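PDB 6BO0: MdbA protein from Corynebacterium matruchotii ATCC 14266, which is a DsbA-family thiol-disulfide oxidoreductase with a thioredoxin fold that probably forms disulfide bonds in exported proteins. Local coordinates for residues Trp110-Met115 with Lys137-Lys142. Sequence-based numbering, arbitrary orientation. Where two conformers were deposited one is given.
Sequences WNFRTM and KILGAK
L139 pushes its CD1 methyl against the flank of helix 106-118, overlapping the backbone of N111 and F112. It is the first residue past helix 129-138, which closes in a Schellman motif: G140, with positive phi (100°), donates from its N to the O of K137, and A141 N reaches A136 O. The contact thus ties a helix end to the flank of another helix, within the helical region that accompanies the thioredoxin-type sheet in DsbA-family proteins. L139 CD1 lies 3.8 Å from F112 CA. The same methyl, L139 CD1, is 4.1 Å from M115 CB. The F112 ring crosses the leucine side chain at about a right angle, and F112 CD1 approaches L139 CD1 obliquely, at 4.1 Å. With CG set anti to its backbone N (chi1 -166°), F112 also packs on A96, A97 and I100 of helix 89-103 and on A136 of helix 129-138, so three helices converge around this phenylalanine. M115 bends at chi2 and chi3, which brings its CE 3.6 Å above one face of the F112 ring, toward the rim. Beside this apolar patch the amide of N111 is held from both ends: its OD1 accepts from the backbone N of E15, while ND2 donates to a water at 3.1 Å, and that water in turn donates to L139 O at 2.7 Å.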
ATOM      1  N   TRP A 110      -6.426  -1.305  -4.147  1.00 11.62           N
ATOM      2  CA  TRP A 110      -5.493  -0.912  -5.187  1.00 11.99           C
ATOM      3  C   TRP A 110      -5.676   0.550  -5.580  1.00 11.70           C
ATOM      4  O   TRP A 110      -4.709   1.319  -5.677  1.00 12.64           O
ATOM      5  CB  TRP A 110      -5.696  -1.822  -6.404  1.00 13.34           C
ATOM      6  CG  TRP A 110      -4.795  -1.507  -7.525  1.00 14.09           C
ATOM      7  CD1 TRP A 110      -5.051  -0.686  -8.588  1.00 16.56           C
ATOM      8  CD2 TRP A 110      -3.457  -1.947  -7.687  1.00 15.63           C
ATOM      9  NE1 TRP A 110      -3.958  -0.601  -9.412  1.00 18.02           N
ATOM     10  CE2 TRP A 110      -2.967  -1.373  -8.879  1.00 16.03           C
ATOM     11  CE3 TRP A 110      -2.624  -2.781  -6.956  1.00 15.98           C
ATOM     12  CZ2 TRP A 110      -1.683  -1.608  -9.331  1.00 17.99           C
ATOM     13  CZ3 TRP A 110      -1.350  -3.011  -7.424  1.00 20.55           C
ATOM     14  CH2 TRP A 110      -0.903  -2.431  -8.591  1.00 18.41           C
ATOM     15  N   ASN A 111      -6.922   0.932  -5.817  1.00 11.96           N
ATOM     16  CA  ASN A 111      -7.202   2.303  -6.206  1.00 12.34           C
ATOM     17  C   ASN A 111      -6.908   3.314  -5.090  1.00 11.75           C
ATOM     18  O   ASN A 111      -6.409   4.412  -5.351  1.00 11.94           O
ATOM     19  CB  ASN A 111      -8.628   2.449  -6.730  1.00 14.24           C
ATOM     20  CG  ASN A 111      -8.800   1.855  -8.102  1.00 15.12           C
ATOM     21  OD1 ASN A 111      -8.038   2.170  -9.004  1.00 15.99           O
ATOM     22  ND2 ASN A 111      -9.773   0.971  -8.262  1.00 18.36           N
ATOM     23  N   PHE A 112      -7.179   2.935  -3.841  1.00 10.82           N
ATOM     24  CA  PHE A 112      -6.892   3.805  -2.706  1.00 10.58           C
ATOM     25  C   PHE A 112      -5.388   3.987  -2.526  1.00 10.79           C
ATOM     26  O   PHE A 112      -4.919   5.103  -2.292  1.00 10.50           O
ATOM     27  CB  PHE A 112      -7.550   3.253  -1.451  1.00 10.82           C
ATOM     28  CG  PHE A 112      -7.611   4.221  -0.305  1.00  9.85           C
ATOM     29  CD1 PHE A 112      -8.625   5.142  -0.221  1.00 10.77           C
ATOM     30  CD2 PHE A 112      -6.667   4.193   0.704  1.00 10.76           C
ATOM     31  CE1 PHE A 112      -8.710   6.021   0.844  1.00 11.27           C
ATOM     32  CE2 PHE A 112      -6.768   5.046   1.796  1.00 11.02           C
ATOM     33  CZ  PHE A 112      -7.788   5.965   1.841  1.00 11.27           C
ATOM     34  N   ARG A 113      -4.635   2.899  -2.662  1.00 10.96           N
ATOM     35  CA  ARG A 113      -3.173   2.996  -2.573  1.00 11.85           C
ATOM     36  C   ARG A 113      -2.629   3.899  -3.672  1.00 11.82           C
ATOM     37  O   ARG A 113      -1.755   4.739  -3.424  1.00 12.14           O
ATOM     38  CB  ARG A 113      -2.538   1.607  -2.625  1.00 12.15           C
ATOM     39  CG  ARG A 113      -1.029   1.624  -2.714  1.00 12.15           C
ATOM     40  CD  ARG A 113      -0.415   0.249  -2.645  1.00 11.90           C
ATOM     41  NE  ARG A 113       1.034   0.309  -2.863  1.00 12.62           N
ATOM     42  CZ  ARG A 113       1.630   0.312  -4.050  1.00 12.58           C
ATOM     43  NH1 ARG A 113       0.936   0.199  -5.165  1.00 14.20           N
ATOM     44  NH2 ARG A 113       2.946   0.459  -4.115  1.00 14.05           N
ATOM     45  N   THR A 114      -3.112   3.711  -4.892  1.00 12.33           N
ATOM     46  CA  THR A 114      -2.688   4.560  -6.004  1.00 13.53           C
ATOM     47  C   THR A 114      -2.983   6.026  -5.708  1.00 12.36           C
ATOM     48  O   THR A 114      -2.144   6.908  -5.925  1.00 13.82           O
ATOM     49  CB  THR A 114      -3.332   4.139  -7.317  1.00 16.01           C
ATOM     50  OG1 THR A 114      -2.938   2.798  -7.622  1.00 20.69           O
ATOM     51  CG2 THR A 114      -2.928   5.078  -8.462  1.00 16.42           C
ATOM     52  N   MET A 115      -4.187   6.293  -5.229  1.00 12.26           N
ATOM     53  CA  MET A 115      -4.566   7.645  -4.891  1.00 12.32           C
ATOM     54  C   MET A 115      -3.633   8.241  -3.841  1.00 11.31           C
ATOM     55  O   MET A 115      -3.161   9.359  -3.982  1.00 12.02           O
ATOM     56  CB  MET A 115      -6.039   7.659  -4.462  1.00 12.69           C
ATOM     57  CG  MET A 115      -6.569   9.005  -4.010  1.00 12.77           C
ATOM     58  SD  MET A 115      -6.139   9.503  -2.351  1.00 13.79           S
ATOM     59  CE  MET A 115      -7.004   8.272  -1.371  1.00 14.17           C
ATOM     60  N   LYS A 137     -14.845   6.150   0.746  1.00 11.51           N
ATOM     61  CA  LYS A 137     -16.230   6.024   0.296  1.00 12.59           C
ATOM     62  C   LYS A 137     -16.351   6.357  -1.196  1.00 12.97           C
ATOM     63  O   LYS A 137     -17.000   5.625  -1.951  1.00 14.33           O
ATOM     64  CB  LYS A 137     -17.139   6.913   1.124  1.00 13.72           C
ATOM     65  CG  LYS A 137     -18.622   6.767   0.784  1.00 16.45           C
ATOM     66  CD  LYS A 137     -19.493   7.598   1.704  1.00 21.32           C
ATOM     67  CE  LYS A 137     -20.970   7.423   1.371  1.00 28.80           C
ATOM     68  NZ  LYS A 137     -21.441   6.039   1.622  1.00 33.07           N
ATOM     69  N   ILE A 138     -15.718   7.443  -1.614  1.00 13.01           N
ATOM     70  CA  ILE A 138     -15.751   7.856  -3.008  1.00 14.20           C
ATOM     71  C   ILE A 138     -15.170   6.748  -3.918  1.00 13.75           C
ATOM     72  O   ILE A 138     -15.658   6.527  -5.037  1.00 15.41           O
ATOM     73  CB  ILE A 138     -15.009   9.205  -3.183  1.00 16.08           C
ATOM     74  CG1 ILE A 138     -15.808  10.353  -2.515  1.00 16.37           C
ATOM     75  CG2 ILE A 138     -14.793   9.535  -4.657  1.00 18.35           C
ATOM     76  CD1 ILE A 138     -15.012  11.622  -2.267  1.00 19.59           C
ATOM     77  N   LEU A 139     -14.148   6.042  -3.424  1.00 13.09           N
ATOM     78  CA  LEU A 139     -13.496   4.966  -4.183  1.00 13.58           C
ATOM     79  C   LEU A 139     -14.153   3.603  -4.001  1.00 14.14           C
ATOM     80  O   LEU A 139     -13.605   2.606  -4.441  1.00 17.32           O
ATOM     81  CB  LEU A 139     -12.012   4.910  -3.863  1.00 13.68           C
ATOM     82  CG  LEU A 139     -11.260   6.162  -4.317  1.00 15.61           C
ATOM     83  CD1 LEU A 139      -9.762   5.914  -4.093  1.00 17.43           C
ATOM     84  CD2 LEU A 139     -11.515   6.560  -5.752  1.00 17.51           C
ATOM     85  N   GLY A 140     -15.329   3.560  -3.395  1.00 14.02           N
ATOM     86  CA  GLY A 140     -16.131   2.355  -3.410  1.00 14.81           C
ATOM     87  C   GLY A 140     -16.086   1.475  -2.183  1.00 13.57           C
ATOM     88  O   GLY A 140     -16.629   0.373  -2.212  1.00 14.50           O
ATOM     89  N   ALA A 141     -15.480   1.940  -1.088  1.00 12.75           N
ATOM     90  CA  ALA A 141     -15.395   1.105   0.115  1.00 12.75           C
ATOM     91  C   ALA A 141     -16.782   0.829   0.704  1.00 12.24           C
ATOM     92  O   ALA A 141     -17.685   1.658   0.613  1.00 12.90           O
ATOM     93  CB  ALA A 141     -14.514   1.773   1.152  1.00 12.26           C
ATOM     94  N   LYS A 142     -16.901  -0.315   1.370  1.00 12.06           N
ATOM     95  CA  LYS A 142     -18.097  -0.675   2.113  0.60 12.66           C
ATOM     96  C   LYS A 142     -18.370   0.334   3.224  1.00 11.67           C
ATOM     97  O   LYS A 142     -17.445   0.949   3.763  1.00 11.82           O
ATOM     98  CB  LYS A 142     -17.937  -2.054   2.743  0.60 13.35           C
ATOM     99  CG  LYS A 142     -17.893  -3.218   1.749  0.60 15.90           C
ATOM    100  CD  LYS A 142     -17.822  -4.584   2.438  0.60 19.29           C
ATOM    101  CE  LYS A 142     -16.437  -4.892   3.017  0.60 20.81           C
ATOM    102  NZ  LYS A 142     -16.288  -6.238   3.667  0.60 23.19           N
TER
HETATM  103  O   HOH W   1     -12.160   1.617  -6.454  1.00 24.78           O